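Local coordinates for putative enoyl-CoA hydratase/isomerase (Mycobacterium abscessus, PDB 4MI2), which probably isomerises the ring-epoxide form of phenylacetyl-CoA during phenylacetate degradation, as an enzyme of the enoyl-CoA hydratase/isomerase family, at residues V56-A61 against V107-N112; A7-S12 against I21-P26; E27-L32 against G62-V67. One frame throughout, in Å; residues are numbered along the deposited sequence.

Contact 1: V56-A61 against V107-N112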
ATOM      1  N   VAL B  56     -18.394  17.333   4.946  1.00 19.23           N
ATOM      2  CA  VAL B  56     -17.532  18.392   5.443  1.00 19.18           C
ATOM      3  C   VAL B  56     -16.612  18.852   4.315  1.00 19.36           C
ATOM      4  O   VAL B  56     -16.108  18.038   3.534  1.00 19.05           O
ATOM      5  CB  VAL B  56     -16.684  17.906   6.630  1.00 18.98           C
ATOM      6  CG1 VAL B  56     -15.717  18.983   7.102  1.00 18.93           C
ATOM      7  CG2 VAL B  56     -17.586  17.467   7.766  1.00 19.23           C
ATOM      8  N   VAL B  57     -16.416  20.163   4.223  1.00 19.71           N
ATOM      9  CA  VAL B  57     -15.443  20.712   3.300  1.00 19.94           C
ATOM     10  C   VAL B  57     -14.480  21.614   4.072  1.00 20.21           C
ATOM     11  O   VAL B  57     -14.884  22.516   4.815  1.00 20.42           O
ATOM     12  CB  VAL B  57     -16.085  21.410   2.073  1.00 20.28           C
ATOM     13  CG1 VAL B  57     -17.135  22.430   2.477  1.00 20.53           C
ATOM     14  CG2 VAL B  57     -15.016  22.048   1.188  1.00 20.29           C
ATOM     15  N   MET B  58     -13.200  21.322   3.897  1.00 20.27           N
ATOM     16  CA  MET B  58     -12.120  22.041   4.539  1.00 20.55           C
ATOM     17  C   MET B  58     -11.434  22.883   3.451  1.00 20.07           C
ATOM     18  O   MET B  58     -11.082  22.364   2.393  1.00 19.59           O
ATOM     19  CB  MET B  58     -11.165  21.013   5.159  1.00 21.08           C
ATOM     20  CG  MET B  58     -10.438  21.434   6.423  1.00 21.98           C
ATOM     21  SD  MET B  58     -10.109  20.036   7.545  1.00 22.72           S
ATOM     22  CE  MET B  58      -9.345  18.839   6.437  1.00 22.51           C
ATOM     23  N   SER B  59     -11.290  24.185   3.703  1.00 19.94           N
ATOM     24  CA  SER B  59     -10.624  25.090   2.771  1.00 20.00           C
ATOM     25  C   SER B  59      -9.842  26.161   3.517  1.00 19.95           C
ATOM     26  O   SER B  59      -9.803  26.159   4.746  1.00 19.53           O
ATOM     27  CB  SER B  59     -11.651  25.728   1.819  1.00 20.34           C
ATOM     28  OG  SER B  59     -12.610  26.481   2.531  1.00 20.41           O
ATOM     29  N   ALA B  60      -9.203  27.060   2.768  1.00 20.22           N
ATOM     30  CA  ALA B  60      -8.335  28.084   3.361  1.00 20.42           C
ATOM     31  C   ALA B  60      -8.282  29.375   2.532  1.00 20.92           C
ATOM     32  O   ALA B  60      -8.218  29.333   1.304  1.00 21.26           O
ATOM     33  CB  ALA B  60      -6.940  27.521   3.552  1.00 20.20           C
ATOM     34  N   ALA B  61      -8.300  30.516   3.219  1.00 21.15           N
ATOM     35  CA  ALA B  61      -8.250  31.828   2.576  1.00 21.53           C
ATOM     36  C   ALA B  61      -6.830  32.196   2.146  1.00 21.80           C
ATOM     37  O   ALA B  61      -5.849  31.771   2.762  1.00 21.61           O
ATOM     38  CB  ALA B  61      -8.791  32.889   3.522  1.00 21.80           C
ATOM     39  N   VAL B 107     -15.326  13.752   4.122  1.00 17.32           N
ATOM     40  CA  VAL B 107     -14.589  15.005   4.330  1.00 17.10           C
ATOM     41  C   VAL B 107     -13.791  15.289   3.078  1.00 16.92           C
ATOM     42  O   VAL B 107     -13.025  14.441   2.633  1.00 16.87           O
ATOM     43  CB  VAL B 107     -13.612  14.905   5.520  1.00 16.97           C
ATOM     44  CG1 VAL B 107     -12.839  16.208   5.700  1.00 16.95           C
ATOM     45  CG2 VAL B 107     -14.358  14.551   6.792  1.00 17.07           C
ATOM     46  N   VAL B 108     -13.992  16.480   2.518  1.00 17.05           N
ATOM     47  CA  VAL B 108     -13.330  16.931   1.305  1.00 17.01           C
ATOM     48  C   VAL B 108     -12.442  18.097   1.690  1.00 16.99           C
ATOM     49  O   VAL B 108     -12.820  18.895   2.548  1.00 16.95           O
ATOM     50  CB  VAL B 108     -14.360  17.421   0.271  1.00 17.34           C
ATOM     51  CG1 VAL B 108     -13.693  17.740  -1.064  1.00 17.45           C
ATOM     52  CG2 VAL B 108     -15.465  16.389   0.088  1.00 17.52           C
ATOM     53  N   VAL B 109     -11.269  18.208   1.057  1.00 16.94           N
ATOM     54  CA  VAL B 109     -10.375  19.334   1.306  1.00 16.92           C
ATOM     55  C   VAL B 109      -9.908  19.967  -0.007  1.00 17.24           C
ATOM     56  O   VAL B 109      -9.618  19.272  -0.986  1.00 17.21           O
ATOM     57  CB  VAL B 109      -9.190  18.942   2.220  1.00 16.67           C
ATOM     58  CG1 VAL B 109      -8.294  17.918   1.546  1.00 16.62           C
ATOM     59  CG2 VAL B 109      -8.396  20.170   2.656  1.00 16.64           C
ATOM     60  N   ALA B 110      -9.901  21.301  -0.021  1.00 17.53           N
ATOM     61  CA  ALA B 110      -9.447  22.096  -1.159  1.00 17.99           C
ATOM     62  C   ALA B 110      -8.082  22.660  -0.806  1.00 18.07           C
ATOM     63  O   ALA B 110      -7.947  23.363   0.198  1.00 18.03           O
ATOM     64  CB  ALA B 110     -10.423  23.231  -1.442  1.00 18.29           C
ATOM     65  N   ILE B 111      -7.079  22.352  -1.626  1.00 18.28           N
ATOM     66  CA  ILE B 111      -5.696  22.706  -1.320  1.00 18.44           C
ATOM     67  C   ILE B 111      -5.111  23.660  -2.360  1.00 19.00           C
ATOM     68  O   ILE B 111      -4.801  23.287  -3.501  1.00 19.28           O
ATOM     69  CB  ILE B 111      -4.796  21.464  -1.181  1.00 18.22           C
ATOM     70  CG1 ILE B 111      -5.476  20.401  -0.312  1.00 17.87           C
ATOM     71  CG2 ILE B 111      -3.457  21.848  -0.563  1.00 18.17           C
ATOM     72  CD1 ILE B 111      -4.707  19.097  -0.258  1.00 17.70           C
ATOM     73  N   ASN B 112      -4.990  24.906  -1.924  1.00 19.26           N
ATOM     74  CA  ASN B 112      -4.335  25.978  -2.653  1.00 19.71           C
ATOM     75  C   ASN B 112      -2.900  26.134  -2.146  1.00 19.44           C
ATOM     76  O   ASN B 112      -2.648  25.953  -0.954  1.00 19.12           O
ATOM     77  CB  ASN B 112      -5.121  27.287  -2.425  1.00 20.23           C
ATOM     78  CG  ASN B 112      -5.478  27.528  -0.934  1.00 20.32           C
ATOM     79  OD1 ASN B 112      -5.610  26.584  -0.129  1.00 19.76           O
ATOM     80  ND2 ASN B 112      -5.645  28.802  -0.570  1.00 20.77           N
TER
HETATM   81  O   HOH W   1      -8.382  26.056   0.291  1.00 19.88           O
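Strands 56-60 and 107-111 run side by side in the same direction, their short axes 4.6 Å apart and 18° from parallel. Val56 O receives the amide of Val108, Met58 N reaches Val108 O at 2.8 Å in the plane of that carbonyl, and Met58 O takes Ala110 N almost along its C=O axis. Met58 makes the largest single contribution on the face it shares with Val56, Val107 and Val109. Its CB rests 3.8 Å from Val109 CG2, the methyl that lies anti to the backbone N of Val109. From CG the chain bends at chi2 and again at chi3 (51°), so that beyond SD it folds back and brings CE to 4.1 Å from the same CG2, within loose reach of Val107 CG1. A flexible thioether can follow the beta-branched valines, which themselves suit extended backbone. Where the strands splay apart, Ala60 N donates to a water 2.8 Å away, and the same water lies 2.9 Å from Asn112 OD1 and also binds Ala110 O. Asn112 ND2 makes a weak bond to Ala60 O, so this short amide helps the water to bridge the widening gap. On the opposite face Val57 and Ala110 pack on helix 195-207. Parallel neighbours joined by a largely helical connection, deep in the chain, are typical of the central sheet of the crotonase fold.

Contact 2: A7-S12 against I21-P26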
ATOM      1  N   ALA B   7     -13.418  33.617  14.496  1.00 38.79           N
ATOM      2  CA  ALA B   7     -12.706  34.633  13.661  1.00 38.01           C
ATOM      3  C   ALA B   7     -11.498  34.036  12.889  1.00 35.07           C
ATOM      4  O   ALA B   7     -11.403  34.213  11.673  1.00 38.23           O
ATOM      5  CB  ALA B   7     -12.280  35.821  14.527  1.00 38.52           C
ATOM      6  N   ALA B   8     -10.600  33.324  13.579  1.00 41.81           N
ATOM      7  CA  ALA B   8      -9.423  32.696  12.928  1.00 37.53           C
ATOM      8  C   ALA B   8      -9.772  31.483  12.034  1.00 33.87           C
ATOM      9  O   ALA B   8      -9.152  31.261  10.989  1.00 32.13           O
ATOM     10  CB  ALA B   8      -8.395  32.292  13.974  1.00 37.56           C
ATOM     11  N   VAL B   9     -10.749  30.693  12.465  1.00 30.79           N
ATOM     12  CA  VAL B   9     -11.294  29.615  11.651  1.00 29.03           C
ATOM     13  C   VAL B   9     -12.800  29.840  11.507  1.00 27.91           C
ATOM     14  O   VAL B   9     -13.494  29.973  12.504  1.00 28.74           O
ATOM     15  CB  VAL B   9     -11.022  28.239  12.293  1.00 28.86           C
ATOM     16  CG1 VAL B   9     -11.655  27.123  11.470  1.00 28.67           C
ATOM     17  CG2 VAL B   9      -9.524  28.004  12.439  1.00 28.58           C
ATOM     18  N   ALA B  10     -13.299  29.910  10.279  1.00 26.14           N
ATOM     19  CA  ALA B  10     -14.734  30.101  10.051  1.00 25.52           C
ATOM     20  C   ALA B  10     -15.432  28.752  10.012  1.00 24.44           C
ATOM     21  O   ALA B  10     -14.930  27.808   9.404  1.00 24.27           O
ATOM     22  CB  ALA B  10     -14.987  30.860   8.753  1.00 25.45           C
ATOM     23  N   TYR B  11     -16.583  28.668  10.668  1.00 23.91           N
ATOM     24  CA  TYR B  11     -17.400  27.467  10.671  1.00 23.31           C
ATOM     25  C   TYR B  11     -18.838  27.823  10.331  1.00 23.74           C
ATOM     26  O   TYR B  11     -19.387  28.790  10.864  1.00 24.60           O
ATOM     27  CB  TYR B  11     -17.354  26.794  12.044  1.00 23.08           C
ATOM     28  CG  TYR B  11     -18.199  25.545  12.147  1.00 22.63           C
ATOM     29  CD1 TYR B  11     -17.757  24.346  11.621  1.00 22.18           C
ATOM     30  CD2 TYR B  11     -19.444  25.564  12.774  1.00 23.09           C
ATOM     31  CE1 TYR B  11     -18.518  23.190  11.714  1.00 22.17           C
ATOM     32  CE2 TYR B  11     -20.219  24.411  12.875  1.00 23.12           C
ATOM     33  CZ  TYR B  11     -19.745  23.224  12.340  1.00 22.65           C
ATOM     34  OH  TYR B  11     -20.493  22.074  12.422  1.00 22.64           O
ATOM     35  N   SER B  12     -19.444  27.036   9.449  1.00 23.72           N
ATOM     36  CA  SER B  12     -20.877  27.141   9.163  1.00 24.12           C
ATOM     37  C   SER B  12     -21.424  25.812   8.641  1.00 23.80           C
ATOM     38  O   SER B  12     -20.688  25.014   8.061  1.00 23.31           O
ATOM     39  CB  SER B  12     -21.142  28.243   8.131  1.00 24.42           C
ATOM     40  OG  SER B  12     -20.514  27.934   6.899  1.00 24.41           O
ATOM     41  N   ILE B  21     -15.438  24.365   6.962  1.00 20.51           N
ATOM     42  CA  ILE B  21     -14.383  24.782   7.880  1.00 20.50           C
ATOM     43  C   ILE B  21     -13.333  25.530   7.059  1.00 20.52           C
ATOM     44  O   ILE B  21     -12.704  24.948   6.172  1.00 20.31           O
ATOM     45  CB  ILE B  21     -13.732  23.572   8.589  1.00 20.71           C
ATOM     46  CG1 ILE B  21     -14.794  22.749   9.336  1.00 20.98           C
ATOM     47  CG2 ILE B  21     -12.631  24.030   9.555  1.00 20.59           C
ATOM     48  CD1 ILE B  21     -14.253  21.502  10.012  1.00 21.01           C
ATOM     49  N   VAL B  22     -13.161  26.825   7.326  1.00 20.80           N
ATOM     50  CA  VAL B  22     -12.207  27.632   6.570  1.00 20.86           C
ATOM     51  C   VAL B  22     -11.112  28.188   7.472  1.00 21.25           C
ATOM     52  O   VAL B  22     -11.390  28.898   8.447  1.00 21.49           O
ATOM     53  CB  VAL B  22     -12.890  28.805   5.826  1.00 21.20           C
ATOM     54  CG1 VAL B  22     -11.900  29.490   4.876  1.00 21.01           C
ATOM     55  CG2 VAL B  22     -14.123  28.314   5.069  1.00 21.13           C
ATOM     56  N   LEU B  23      -9.865  27.866   7.126  1.00 21.22           N
ATOM     57  CA  LEU B  23      -8.703  28.487   7.753  1.00 21.41           C
ATOM     58  C   LEU B  23      -8.645  29.924   7.244  1.00 21.76           C
ATOM     59  O   LEU B  23      -8.628  30.149   6.036  1.00 21.83           O
ATOM     60  CB  LEU B  23      -7.416  27.729   7.390  1.00 21.19           C
ATOM     61  CG  LEU B  23      -7.431  26.215   7.617  1.00 20.84           C
ATOM     62  CD1 LEU B  23      -6.071  25.614   7.308  1.00 20.72           C
ATOM     63  CD2 LEU B  23      -7.853  25.870   9.036  1.00 21.06           C
ATOM     64  N   ASP B  24      -8.643  30.888   8.163  1.00 22.41           N
ATOM     65  CA  ASP B  24      -8.812  32.295   7.809  1.00 22.96           C
ATOM     66  C   ASP B  24      -7.797  33.185   8.529  1.00 23.42           C
ATOM     67  O   ASP B  24      -8.144  34.147   9.205  1.00 24.08           O
ATOM     68  CB  ASP B  24     -10.246  32.725   8.127  1.00 23.42           C
ATOM     69  CG  ASP B  24     -10.683  33.973   7.369  1.00 23.89           C
ATOM     70  OD1 ASP B  24     -10.032  34.391   6.386  1.00 24.39           O
ATOM     71  OD2 ASP B  24     -11.724  34.528   7.751  1.00 24.51           O
ATOM     72  N   ARG B  25      -6.530  32.839   8.360  1.00 23.38           N
ATOM     73  CA  ARG B  25      -5.424  33.657   8.810  1.00 23.81           C
ATOM     74  C   ARG B  25      -4.498  33.874   7.603  1.00 23.97           C
ATOM     75  O   ARG B  25      -3.308  33.551   7.660  1.00 23.61           O
ATOM     76  CB  ARG B  25      -4.708  32.951   9.962  1.00 23.69           C
ATOM     77  CG  ARG B  25      -3.845  33.861  10.804  1.00 24.33           C
ATOM     78  CD  ARG B  25      -2.971  33.082  11.779  1.00 24.35           C
ATOM     79  NE  ARG B  25      -1.991  33.964  12.413  1.00 24.95           N
ATOM     80  CZ  ARG B  25      -0.821  33.581  12.916  1.00 25.27           C
ATOM     81  NH1 ARG B  25      -0.440  32.302  12.875  1.00 25.04           N
ATOM     82  NH2 ARG B  25      -0.018  34.487  13.466  1.00 25.88           N
ATOM     83  N   PRO B  26      -5.050  34.416   6.495  1.00 24.31           N
ATOM     84  CA  PRO B  26      -4.293  34.533   5.241  1.00 24.93           C
ATOM     85  C   PRO B  26      -2.998  35.333   5.364  1.00 26.14           C
ATOM     86  O   PRO B  26      -2.043  35.049   4.653  1.00 26.45           O
ATOM     87  CB  PRO B  26      -5.266  35.251   4.298  1.00 24.97           C
ATOM     88  CG  PRO B  26      -6.258  35.926   5.189  1.00 25.02           C
ATOM     89  CD  PRO B  26      -6.389  35.018   6.375  1.00 24.53           C
TER
HETATM   90  O   HOH W   2     -13.346  33.676   9.839  1.00 31.96           O
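Residues 9-12 and 21-23 pair antiparallel with their short axes 4.7 Å apart, and Ala10 and Val22 form the hydrogen-bonded pair between the non-hydrogen-bonded pairs Val9-Leu23 and Tyr11-Ile21. Ala10 N binds Val22 O at 2.8 Å, while the return bond from Val22 N to Ala10 O is nearly straight (170°). Val9, Tyr11, Ile21 and Leu23 share one face. Val9 CG1, anti to its backbone N, lies alongside Ile21 CG2 at 3.8 Å, two beta-branched chains pointing the same way. Ile21 CG1 turns instead to the edge of the Tyr11 ring, close to its plane and 4.1 Å from CD1, the two chains crossing obliquely. This is the N-terminal beta hairpin of the chain, whose first strand ends the six-stranded sheet within the subunit. Helix 34-49 covers the face just described, where Ile21 meets Leu44 and Leu23 meets Met36, so bulky apolar residues fit it. On the other face small Ala10 sets its CB 4.1 Å from Val22 CB. Past the strand ends, Asp24 N still holds Ala8 O at 2.9 Å, although the hydrogen bond is more bent (139° at the hydrogen). The Asp24 carboxylate extends the pairing toward the start of the chain: OD2 receives a water at 2.8 Å that also donates to Ala7 O. Arg25 sends its guanidinium away from the hairpin to Ala31 O and a salt bridge with Asp70.

Contact 3: E27-L32 against G62-V67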
ATOM      1  N   GLU B  27      -2.982  36.316   6.264  1.00 27.54           N
ATOM      2  CA  GLU B  27      -1.816  37.173   6.482  1.00 28.64           C
ATOM      3  C   GLU B  27      -0.592  36.379   6.959  1.00 27.76           C
ATOM      4  O   GLU B  27       0.544  36.828   6.781  1.00 28.38           O
ATOM      5  CB  GLU B  27      -2.146  38.324   7.466  1.00 30.43           C
ATOM      6  CG  GLU B  27      -2.405  37.937   8.930  1.00 31.41           C
ATOM      7  CD  GLU B  27      -3.856  37.549   9.241  1.00 31.93           C
ATOM      8  OE1 GLU B  27      -4.623  37.194   8.309  1.00 31.86           O
ATOM      9  OE2 GLU B  27      -4.230  37.586  10.440  1.00 32.73           O
ATOM     10  N   ALA B  28      -0.821  35.207   7.555  1.00 25.89           N
ATOM     11  CA  ALA B  28       0.267  34.345   8.019  1.00 24.82           C
ATOM     12  C   ALA B  28       0.337  33.024   7.247  1.00 23.32           C
ATOM     13  O   ALA B  28       0.913  32.053   7.732  1.00 22.90           O
ATOM     14  CB  ALA B  28       0.101  34.080   9.506  1.00 24.99           C
ATOM     15  N   SER B  29      -0.235  32.999   6.044  1.00 22.50           N
ATOM     16  CA  SER B  29      -0.391  31.766   5.250  1.00 21.60           C
ATOM     17  C   SER B  29      -1.056  30.624   6.051  1.00 20.72           C
ATOM     18  O   SER B  29      -0.744  29.448   5.873  1.00 20.16           O
ATOM     19  CB  SER B  29       0.959  31.328   4.663  1.00 21.79           C
ATOM     20  OG  SER B  29       1.435  32.273   3.719  1.00 22.26           O
ATOM     21  N   ASN B  30      -1.980  31.012   6.927  1.00 20.43           N
ATOM     22  CA  ASN B  30      -2.719  30.100   7.799  1.00 20.00           C
ATOM     23  C   ASN B  30      -1.843  29.272   8.749  1.00 19.86           C
ATOM     24  O   ASN B  30      -2.201  28.144   9.143  1.00 19.21           O
ATOM     25  CB  ASN B  30      -3.669  29.230   6.969  1.00 19.49           C
ATOM     26  CG  ASN B  30      -4.667  30.065   6.191  1.00 19.59           C
ATOM     27  OD1 ASN B  30      -5.370  30.910   6.767  1.00 19.82           O
ATOM     28  ND2 ASN B  30      -4.730  29.852   4.881  1.00 19.40           N
ATOM     29  N   ALA B  31      -0.704  29.856   9.128  1.00 20.16           N
ATOM     30  CA  ALA B  31       0.181  29.247  10.117  1.00 20.28           C
ATOM     31  C   ALA B  31      -0.604  29.034  11.398  1.00 20.38           C
ATOM     32  O   ALA B  31      -1.352  29.910  11.814  1.00 20.40           O
ATOM     33  CB  ALA B  31       1.396  30.127  10.381  1.00 20.76           C
ATOM     34  N   LEU B  32      -0.432  27.869  12.016  1.00 20.62           N
ATOM     35  CA  LEU B  32      -1.280  27.469  13.137  1.00 21.03           C
ATOM     36  C   LEU B  32      -0.707  27.937  14.471  1.00 21.84           C
ATOM     37  O   LEU B  32       0.243  27.352  14.984  1.00 21.93           O
ATOM     38  CB  LEU B  32      -1.456  25.948  13.140  1.00 20.82           C
ATOM     39  CG  LEU B  32      -1.999  25.364  11.831  1.00 20.53           C
ATOM     40  CD1 LEU B  32      -1.976  23.857  11.889  1.00 20.42           C
ATOM     41  CD2 LEU B  32      -3.402  25.875  11.536  1.00 20.55           C
ATOM     42  N   GLY B  62      -6.728  33.008   1.093  1.00 22.37           N
ATOM     43  CA  GLY B  62      -5.439  33.498   0.611  1.00 22.56           C
ATOM     44  C   GLY B  62      -4.759  32.509  -0.316  1.00 22.50           C
ATOM     45  O   GLY B  62      -5.400  31.609  -0.845  1.00 22.24           O
ATOM     46  N   LYS B  63      -3.453  32.676  -0.500  1.00 22.54           N
ATOM     47  CA  LYS B  63      -2.699  31.898  -1.485  1.00 22.56           C
ATOM     48  C   LYS B  63      -2.249  30.518  -0.992  1.00 21.85           C
ATOM     49  O   LYS B  63      -2.005  29.637  -1.806  1.00 22.03           O
ATOM     50  CB  LYS B  63      -1.467  32.690  -1.967  1.00 22.99           C
ATOM     51  N   ASN B  64      -2.144  30.318   0.317  1.00 21.28           N
ATOM     52  CA  ASN B  64      -1.581  29.074   0.844  1.00 20.65           C
ATOM     53  C   ASN B  64      -2.487  28.359   1.831  1.00 19.89           C
ATOM     54  O   ASN B  64      -2.989  28.968   2.778  1.00 20.02           O
ATOM     55  CB  ASN B  64      -0.226  29.363   1.479  1.00 20.89           C
ATOM     56  CG  ASN B  64       0.779  29.917   0.470  1.00 21.49           C
ATOM     57  OD1 ASN B  64       0.950  29.368  -0.622  1.00 21.76           O
ATOM     58  ND2 ASN B  64       1.437  31.007   0.830  1.00 21.87           N
ATOM     59  N   PHE B  65      -2.691  27.060   1.613  1.00 19.12           N
ATOM     60  CA  PHE B  65      -3.582  26.265   2.462  1.00 18.41           C
ATOM     61  C   PHE B  65      -3.159  26.361   3.929  1.00 18.08           C
ATOM     62  O   PHE B  65      -3.934  26.801   4.781  1.00 18.01           O
ATOM     63  CB  PHE B  65      -3.599  24.793   2.003  1.00 18.04           C
ATOM     64  CG  PHE B  65      -4.438  23.893   2.873  1.00 17.62           C
ATOM     65  CD1 PHE B  65      -5.817  23.863   2.738  1.00 17.61           C
ATOM     66  CD2 PHE B  65      -3.850  23.086   3.832  1.00 17.32           C
ATOM     67  CE1 PHE B  65      -6.590  23.049   3.547  1.00 17.42           C
ATOM     68  CE2 PHE B  65      -4.612  22.266   4.635  1.00 17.09           C
ATOM     69  CZ  PHE B  65      -5.985  22.249   4.499  1.00 17.18           C
ATOM     70  N   CYS B  66      -1.928  25.941   4.216  1.00 17.78           N
ATOM     71  CA  CYS B  66      -1.427  25.928   5.589  1.00 17.46           C
ATOM     72  C   CYS B  66       0.062  25.588   5.634  1.00 17.49           C
ATOM     73  O   CYS B  66       0.466  24.496   5.239  1.00 17.03           O
ATOM     74  CB  CYS B  66      -2.206  24.906   6.425  1.00 17.08           C
ATOM     75  SG  CYS B  66      -1.744  24.872   8.171  1.00 16.77           S
ATOM     76  N   VAL B  67       0.867  26.521   6.136  1.00 17.87           N
ATOM     77  CA  VAL B  67       2.303  26.302   6.251  1.00 18.10           C
ATOM     78  C   VAL B  67       2.703  25.582   7.534  1.00 18.10           C
ATOM     79  O   VAL B  67       3.891  25.406   7.783  1.00 18.28           O
ATOM     80  CB  VAL B  67       3.140  27.601   6.104  1.00 18.45           C
ATOM     81  CG1 VAL B  67       2.918  28.219   4.731  1.00 18.71           C
ATOM     82  CG2 VAL B  67       2.861  28.602   7.232  1.00 18.60           C
TER
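Asn30 ND2 donates to Asn64 O at 2.9 Å, nearly along the C=O axis and roughly in the plane of its own amide; a weak bond to Phe65 O accompanies it. The same nitrogen also binds Ala61 O, while OD1 accepts Arg25 N, so a single primary amide ties together several backbone pieces. With CG beside its backbone N (chi1 -59°), the group is directed across the contact. Asn64 answers with ND2, which meets Ser29 OG at 3.2 Å along a nearly straight line (166°) and in the amide plane; its OD1 is taken by Ala114 N. Ser29 and Asn30 are the central residues of a type I' turn, 28-31. Both have positive phi, a conformation asparagine tolerates well. Ser29 O receives a weak bond from Val67 N. Outside this polar core, Val67 straddles the turn, CG1 at 3.7 Å from Ser29 CB and CG2 at 3.8 Å from Ala31 CB. The small thiol of Cys66 fits against the branch point of Leu32, SG lying 3.7 Å from CG. The contact joins the loop between strand 18-23 and helix 34-49 to the loop between strand 55-60 and helix 71-80, with Phe65 packed down onto strand 107-111.

Along the chain contact 2 closes first; the segments of contacts 1 and 3 then alternate, 27-32, 56-61, 62-67 and 107-112. Contacts 1 and 2 lie in one sheet, their centres about 11 Å apart, and the adjacent strands 18-23 and 55-60 bond directly, as from Ile21 N to Val57 O. Contact 3 sits beyond the C-terminal ends of these strands, its centre about 11 Å from that of contact 2 and 13 Å from that of contact 1. Asn30 bonds to both neighbours, and Asn112 O receives Phe65 N. The sheet thus continues into cross-linked loops, which in the crotonase family commonly help to form the acyl-CoA site.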